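Local coordinates for 3-keto-5-aminohexanoate cleavage protein (Archaeoglobus fulgidus, PDB 3LOT) that probably cleaves 3-keto-5-aminohexanoate or a related beta-keto acid, as a zinc-dependent member of the BKACE family with a TIM-barrel fold, at residues 118-126 / 203-211; 175-185 / 218-227. One frame throughout, in Å; residues are numbered along the deposited sequence. Where two conformers were deposited one is given.

In the fold
The two contacts lie side by side in a TIM barrel but join different elements of it: loops that follow strands in contact 1, outer helices in contact 2. In contact 2, helices 178-189 and 213-226, which follow the neighbouring parallel strands 170-175 and 197-203, pack nearly side by side through aliphatic side chains, with a polar pair at one margin. In contact 1, 118-126 meets the turn between strand 197-203 and helix 213-226, and backbone groups, glycines and a water carry much of it. Both are largely buried, and both border the second subunit. They meet where Met119 packs on Tyr176 and where Ile209 N probably bonds to Tyr176 O.

Contact 1. Residues 118-126 / 203-211; sequences SMNFAIHPL and HGILGGIGT
Ile205 presses its CG2 methyl onto the middle of one face of the Phe121 ring, 3.6 Å from the ring centroid and 8° off the normal. With CG of Phe121 anti to the backbone N (chi1 -166°), a side chain that leaves its backbone heading away from the turn still brings its ring over Ile205, whose CD1 rests near CZ. A flat ring suits a branched isoleucine, since it offers a broad surface to two methyls. An alanine at Phe121 would remove that surface and is likely to leave Ile205 CG2 and CD1 without their main support from this segment. The partner is a type II turn from Ile205 to Gly208, within the loop that joins strand 197-203 to helix 213-226 in the TIM barrel, and the Phe121 side chain lies about 8 Å from the zinc ion. Gly207 fits closely against the backbone of Asn120: its CA meets Asn120 O, buried and without a hydrogen-bond partner in the model, at 3.4 Å in a CA-H...O contact, and a beta carbon would collide with that oxygen. Beside it the selenomethionine Met119, bent at chi3, lays CE 3.6 Å from Gly207 O. Leu206 provides the other bump, its CD2 resting against both Ala122 CB and Pro125 CG, the latter 3.8 Å away; Phe154 of the second subunit also packs on Leu206. Ala122 is small enough for the backbones to approach, and its N gives a nearly straight bond to Leu206 O (3.0 Å, 165°). A water donates to Ala122 O and accepts from Leu206 N at 2.9 Å.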
# COMPACT_ATOMS: atom_id res chain seq x y z
N SER D 118 -24.19 -4.06 -6.39
CA SER D 118 -25.24 -4.05 -5.40
C SER D 118 -24.59 -3.80 -4.04
O SER D 118 -23.49 -4.28 -3.77
CB SER D 118 -26.01 -5.36 -5.38
OG SER D 118 -26.65 -5.55 -6.59
N MSE D 119 -25.23 -3.02 -3.17
CA MSE D 119 -24.59 -2.69 -1.89
C MSE D 119 -25.64 -2.22 -0.90
O MSE D 119 -26.68 -1.74 -1.29
CB MSE D 119 -23.53 -1.57 -2.10
CG MSE D 119 -24.10 -0.25 -2.54
SE MSE D 119 -22.82 1.10 -3.11
CE MSE D 119 -22.10 1.57 -1.36
N ASN D 120 -25.31 -2.29 0.39
CA ASN D 120 -26.03 -1.48 1.38
C ASN D 120 -25.66 -0.05 1.10
O ASN D 120 -24.58 0.23 0.61
CB ASN D 120 -25.65 -1.87 2.81
CG ASN D 120 -26.05 -3.31 3.14
OD1 ASN D 120 -26.90 -3.90 2.47
ND2 ASN D 120 -25.48 -3.85 4.21
N PHE D 121 -26.57 0.84 1.38
CA PHE D 121 -26.38 2.25 1.20
C PHE D 121 -27.29 2.91 2.20
O PHE D 121 -28.43 3.14 1.91
CB PHE D 121 -26.72 2.65 -0.24
CG PHE D 121 -26.23 4.02 -0.61
CD1 PHE D 121 -26.46 5.13 0.22
CD2 PHE D 121 -25.56 4.23 -1.81
CE1 PHE D 121 -26.02 6.40 -0.16
CE2 PHE D 121 -25.12 5.49 -2.17
CZ PHE D 121 -25.35 6.56 -1.35
N ALA D 122 -26.76 3.14 3.41
CA ALA D 122 -27.53 3.44 4.60
C ALA D 122 -27.23 4.82 5.16
O ALA D 122 -26.06 5.17 5.36
CB ALA D 122 -27.28 2.33 5.69
N ILE D 123 -28.29 5.61 5.35
CA ILE D 123 -28.24 6.93 6.00
C ILE D 123 -29.14 7.07 7.21
O ILE D 123 -29.34 8.16 7.72
CB ILE D 123 -28.55 8.04 4.99
CG1 ILE D 123 -29.98 7.89 4.36
CG2 ILE D 123 -27.44 8.03 3.94
CD1 ILE D 123 -30.20 8.83 3.16
N HIS D 124 -29.66 5.96 7.71
CA HIS D 124 -30.42 5.97 8.94
C HIS D 124 -29.71 6.62 10.13
O HIS D 124 -30.41 7.17 10.97
CB HIS D 124 -30.96 4.58 9.32
CG HIS D 124 -29.90 3.56 9.62
ND1 HIS D 124 -29.19 2.92 8.62
CD2 HIS D 124 -29.44 3.07 10.79
CE1 HIS D 124 -28.33 2.09 9.17
NE2 HIS D 124 -28.46 2.15 10.48
N PRO D 125 -28.36 6.61 10.20
CA PRO D 125 -27.72 7.33 11.32
C PRO D 125 -27.97 8.87 11.39
O PRO D 125 -27.85 9.48 12.47
CB PRO D 125 -26.23 7.04 11.09
CG PRO D 125 -26.24 5.70 10.41
CD PRO D 125 -27.36 5.83 9.45
N LEU D 126 -28.30 9.48 10.26
CA LEU D 126 -28.69 10.91 10.22
C LEU D 126 -29.87 11.26 11.10
O LEU D 126 -30.03 12.44 11.46
CB LEU D 126 -28.99 11.36 8.79
CG LEU D 126 -27.78 11.31 7.89
CD1 LEU D 126 -28.13 11.62 6.43
CD2 LEU D 126 -26.74 12.26 8.47
N HIS D 203 -16.28 7.93 -1.77
CA HIS D 203 -15.74 7.58 -0.45
C HIS D 203 -16.62 8.11 0.65
O HIS D 203 -16.97 9.29 0.66
CB HIS D 203 -14.30 8.15 -0.33
CG HIS D 203 -13.30 7.40 -1.18
ND1 HIS D 203 -12.46 6.43 -0.66
CD2 HIS D 203 -13.03 7.46 -2.51
CE1 HIS D 203 -11.71 5.94 -1.63
NE2 HIS D 203 -12.05 6.53 -2.77
N GLY D 204 -16.95 7.23 1.59
CA GLY D 204 -17.59 7.61 2.83
C GLY D 204 -19.04 7.19 2.97
O GLY D 204 -19.72 7.66 3.86
N ILE D 205 -19.56 6.36 2.08
CA ILE D 205 -20.92 5.86 2.23
C ILE D 205 -20.92 4.69 3.23
O ILE D 205 -20.01 3.84 3.23
CB ILE D 205 -21.54 5.41 0.88
CG1 ILE D 205 -21.61 6.58 -0.10
CG2 ILE D 205 -22.94 4.80 1.09
CD1 ILE D 205 -22.33 7.79 0.38
N LEU D 206 -21.95 4.66 4.09
CA LEU D 206 -22.13 3.54 5.00
C LEU D 206 -22.66 2.42 4.10
O LEU D 206 -23.80 2.48 3.64
CB LEU D 206 -23.08 3.89 6.16
CG LEU D 206 -23.47 2.76 7.16
CD1 LEU D 206 -22.25 2.08 7.73
CD2 LEU D 206 -24.40 3.20 8.26
N GLY D 207 -21.82 1.39 3.89
CA GLY D 207 -22.08 0.35 2.92
C GLY D 207 -20.99 0.27 1.88
O GLY D 207 -20.90 -0.70 1.11
N GLY D 208 -20.15 1.30 1.85
CA GLY D 208 -19.01 1.37 0.96
C GLY D 208 -17.71 1.62 1.66
O GLY D 208 -17.62 1.57 2.89
N ILE D 209 -16.68 1.88 0.85
CA ILE D 209 -15.35 2.20 1.38
C ILE D 209 -15.32 3.58 2.06
O ILE D 209 -16.08 4.46 1.69
CB ILE D 209 -14.29 2.10 0.27
CG1 ILE D 209 -12.92 2.07 0.89
CG2 ILE D 209 -14.42 3.26 -0.77
CD1 ILE D 209 -11.78 1.51 -0.02
N GLY D 210 -14.47 3.72 3.08
CA GLY D 210 -14.32 4.95 3.85
C GLY D 210 -13.52 6.06 3.20
O GLY D 210 -13.29 6.07 1.99
N THR D 211 -13.12 6.99 4.02
CA THR D 211 -12.48 8.21 3.56
C THR D 211 -11.00 8.35 3.93
O THR D 211 -10.48 9.48 3.88
CB THR D 211 -13.20 9.42 4.17
OG1 THR D 211 -13.30 9.19 5.56
CG2 THR D 211 -14.61 9.61 3.60
O HOH W 1 -24.09 6.69 4.12

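Contact 2. Residues 175-185 / 218-227; sequences CYDIGQIYNTA and FMKQTADRLI
Tyr182 turns one ring face to Leu226, whose CD1 stands over the ring centre in a CH-pi contact, 3.4 Å from the centroid and 9° off the normal; the two side chains cross at about a right angle. At the far end of the ring, in the conformer given, Arg225 NH2 donates to Tyr182 OH (3.0 Å), which lies in the guanidinium plane, 56° from that of the ring; a water joins this hydroxyl to Arg225 NH1. A tyrosine thus serves both the apolar seam and a polar margin, the latter less certain because Arg225 has two conformers; Asp215 of the second subunit also bonds the hydroxyl weakly. Ile181 is the central knob, seated among Met219, Thr222, Ala223 and Leu226. Its CG2 reaches Ala223 CA at 3.8 Å, while CD1 branches off at about a right angle to meet Met219 O at 3.1 Å. The selenomethionine Met219 folds at chi2 and chi3, carrying SE to Ile178 CD1 (3.5 Å) and setting CE against Cys175 O. Ile178 CD1 also meets the Phe218 ring edge, CD2 being 3.5 Å away. One turn beyond Ile181, small Ala185 lays CB 3.7 Å from Leu226 CB. The helix segments, consecutive outer helices of the barrel, run 20° apart with 9.6 Å between axes at closest approach; Phe201 of strand 197-203 touches Ile181 and Met219, while Phe218 stacks on Phe218 of the second subunit.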
# COMPACT_ATOMS: atom_id res chain seq x y z
N CYS D 175 -17.95 3.80 -8.54
CA CYS D 175 -17.41 2.75 -7.71
C CYS D 175 -17.27 3.17 -6.25
O CYS D 175 -16.60 4.13 -5.95
CB CYS D 175 -16.04 2.32 -8.20
SG CYS D 175 -16.06 1.66 -9.92
N TYR D 176 -17.90 2.39 -5.37
CA TYR D 176 -17.97 2.67 -3.93
C TYR D 176 -17.12 1.71 -3.09
O TYR D 176 -17.18 1.76 -1.84
CB TYR D 176 -19.40 2.58 -3.41
CG TYR D 176 -20.40 3.54 -4.00
CD1 TYR D 176 -20.93 3.32 -5.27
CD2 TYR D 176 -20.87 4.62 -3.27
CE1 TYR D 176 -21.90 4.18 -5.82
CE2 TYR D 176 -21.81 5.49 -3.80
CZ TYR D 176 -22.33 5.26 -5.07
OH TYR D 176 -23.25 6.14 -5.60
N ASP D 177 -16.39 0.81 -3.75
CA ASP D 177 -15.58 -0.19 -3.05
C ASP D 177 -14.62 -0.86 -4.06
O ASP D 177 -14.79 -0.75 -5.28
CB ASP D 177 -16.49 -1.27 -2.44
CG ASP D 177 -16.02 -1.79 -1.11
OD1 ASP D 177 -14.80 -1.74 -0.77
OD2 ASP D 177 -16.91 -2.29 -0.38
N ILE D 178 -13.64 -1.56 -3.53
CA ILE D 178 -12.64 -2.28 -4.32
C ILE D 178 -13.32 -3.33 -5.19
O ILE D 178 -12.97 -3.49 -6.37
CB ILE D 178 -11.56 -2.88 -3.44
CG1 ILE D 178 -10.88 -1.76 -2.61
CG2 ILE D 178 -10.52 -3.68 -4.30
CD1 ILE D 178 -10.32 -0.64 -3.45
N GLY D 179 -14.27 -4.07 -4.63
CA GLY D 179 -14.98 -5.10 -5.40
C GLY D 179 -15.66 -4.57 -6.64
O GLY D 179 -15.86 -5.28 -7.63
N GLN D 180 -16.09 -3.32 -6.56
CA GLN D 180 -16.77 -2.65 -7.69
C GLN D 180 -15.80 -2.22 -8.80
O GLN D 180 -16.18 -2.13 -9.99
CB GLN D 180 -17.57 -1.44 -7.16
CG GLN D 180 -18.71 -1.87 -6.20
CD GLN D 180 -19.73 -0.79 -5.91
OE1 GLN D 180 -19.64 0.34 -6.40
NE2 GLN D 180 -20.72 -1.13 -5.09
N ILE D 181 -14.54 -1.98 -8.45
CA ILE D 181 -13.51 -1.82 -9.48
C ILE D 181 -13.26 -3.17 -10.16
O ILE D 181 -13.14 -3.27 -11.38
CB ILE D 181 -12.23 -1.24 -8.92
CG1 ILE D 181 -12.54 0.08 -8.14
CG2 ILE D 181 -11.22 -1.07 -10.05
CD1 ILE D 181 -11.29 0.93 -7.74
N TYR D 182 -13.22 -4.22 -9.36
CA TYR D 182 -13.16 -5.58 -9.87
C TYR D 182 -14.33 -5.86 -10.79
O TYR D 182 -14.12 -6.42 -11.87
CB TYR D 182 -13.08 -6.62 -8.76
CG TYR D 182 -11.63 -6.96 -8.33
CD1 TYR D 182 -10.86 -7.92 -9.05
CD2 TYR D 182 -11.04 -6.32 -7.29
CE1 TYR D 182 -9.56 -8.22 -8.70
CE2 TYR D 182 -9.74 -6.59 -6.94
CZ TYR D 182 -9.01 -7.57 -7.62
OH TYR D 182 -7.72 -7.86 -7.22
N ASN D 183 -15.54 -5.47 -10.35
CA ASN D 183 -16.72 -5.61 -11.22
C ASN D 183 -16.51 -4.84 -12.55
O ASN D 183 -16.83 -5.36 -13.64
CB ASN D 183 -18.01 -5.13 -10.55
CG ASN D 183 -18.44 -5.95 -9.31
OD1 ASN D 183 -17.84 -6.99 -8.97
ND2 ASN D 183 -19.48 -5.44 -8.60
N THR D 184 -15.99 -3.61 -12.44
CA THR D 184 -15.71 -2.78 -13.61
C THR D 184 -14.74 -3.44 -14.61
O THR D 184 -15.01 -3.46 -15.83
CB THR D 184 -15.26 -1.39 -13.18
OG1 THR D 184 -16.29 -0.80 -12.37
CG2 THR D 184 -14.90 -0.52 -14.40
N ALA D 185 -13.65 -4.00 -14.08
CA ALA D 185 -12.67 -4.73 -14.89
C ALA D 185 -13.32 -5.88 -15.63
O ALA D 185 -13.09 -6.07 -16.82
CB ALA D 185 -11.53 -5.27 -14.05
N PHE D 218 -5.68 3.11 -2.65
CA PHE D 218 -5.91 1.72 -3.00
C PHE D 218 -6.94 1.56 -4.14
O PHE D 218 -6.75 0.72 -5.00
CB PHE D 218 -6.24 0.87 -1.76
CG PHE D 218 -6.04 -0.59 -1.99
CD1 PHE D 218 -4.77 -1.12 -2.02
CD2 PHE D 218 -7.11 -1.42 -2.24
CE1 PHE D 218 -4.57 -2.46 -2.26
CE2 PHE D 218 -6.92 -2.77 -2.51
CZ PHE D 218 -5.65 -3.29 -2.52
N MSE D 219 -7.99 2.40 -4.16
CA MSE D 219 -8.97 2.39 -5.22
C MSE D 219 -8.27 2.67 -6.54
O MSE D 219 -8.40 1.91 -7.49
CB MSE D 219 -10.09 3.43 -4.99
CG MSE D 219 -11.02 3.16 -3.83
SE MSE D 219 -12.46 1.94 -4.28
CE MSE D 219 -13.73 3.19 -5.13
N LYS D 220 -7.49 3.74 -6.60
CA LYS D 220 -6.88 4.16 -7.85
C LYS D 220 -5.88 3.11 -8.32
O LYS D 220 -5.85 2.77 -9.50
CB LYS D 220 -6.24 5.56 -7.72
CG LYS D 220 -5.60 6.11 -9.03
CD LYS D 220 -4.15 5.85 -9.14
CE LYS D 220 -3.55 6.56 -10.39
NZ LYS D 220 -2.08 6.36 -10.49
N GLN D 221 -5.06 2.61 -7.41
CA GLN D 221 -4.07 1.56 -7.73
C GLN D 221 -4.74 0.27 -8.20
O GLN D 221 -4.22 -0.43 -9.08
CB GLN D 221 -3.19 1.26 -6.53
CG GLN D 221 -2.26 2.37 -6.17
CD GLN D 221 -1.50 2.07 -4.87
OE1 GLN D 221 -1.98 1.28 -4.04
NE2 GLN D 221 -0.32 2.73 -4.67
N THR D 222 -5.92 -0.04 -7.65
CA THR D 222 -6.66 -1.22 -8.13
C THR D 222 -7.10 -1.02 -9.58
O THR D 222 -6.98 -1.93 -10.41
CB THR D 222 -7.88 -1.55 -7.22
OG1 THR D 222 -7.40 -1.77 -5.89
CG2 THR D 222 -8.65 -2.78 -7.71
N ALA D 223 -7.63 0.16 -9.89
CA ALA D 223 -8.02 0.48 -11.27
C ALA D 223 -6.81 0.43 -12.23
O ALA D 223 -6.90 -0.15 -13.33
CB ALA D 223 -8.72 1.87 -11.33
N ASP D 224 -5.69 1.00 -11.83
CA ASP D 224 -4.47 0.92 -12.65
C ASP D 224 -4.11 -0.53 -12.98
O ASP D 224 -3.83 -0.87 -14.15
CB ASP D 224 -3.27 1.55 -11.93
CG ASP D 224 -3.29 3.07 -11.88
OD1 ASP D 224 -4.12 3.72 -12.56
OD2 ASP D 224 -2.42 3.64 -11.14
N ARG D 225 -4.15 -1.39 -11.97
CA ARG D 225 -3.64 -2.73 -12.13
C ARG D 225 -4.61 -3.67 -12.84
O ARG D 225 -4.19 -4.59 -13.50
CB ARG D 225 -3.28 -3.31 -10.78
CG ARG D 225 -2.53 -4.60 -10.84
CD ARG D 225 -2.23 -5.08 -9.42
NE ARG D 225 -3.44 -5.17 -8.60
CZ ARG D 225 -4.26 -6.25 -8.58
NH1 ARG D 225 -4.03 -7.32 -9.36
NH2 ARG D 225 -5.32 -6.24 -7.80
N LEU D 226 -5.91 -3.48 -12.63
CA LEU D 226 -6.95 -4.31 -13.34
C LEU D 226 -7.28 -3.80 -14.73
O LEU D 226 -7.53 -4.61 -15.61
CB LEU D 226 -8.22 -4.40 -12.53
CG LEU D 226 -8.06 -4.96 -11.12
CD1 LEU D 226 -9.46 -5.07 -10.48
CD2 LEU D 226 -7.39 -6.36 -11.15
N ILE D 227 -7.30 -2.49 -14.91
CA ILE D 227 -7.88 -1.84 -16.11
C ILE D 227 -6.77 -1.33 -17.02
O ILE D 227 -6.80 -1.58 -18.22
CB ILE D 227 -8.89 -0.73 -15.71
CG1 ILE D 227 -10.13 -1.40 -15.06
CG2 ILE D 227 -9.23 0.17 -16.90
CD1 ILE D 227 -10.97 -0.48 -14.18
O HOH W 2 -6.34 -9.54 -9.21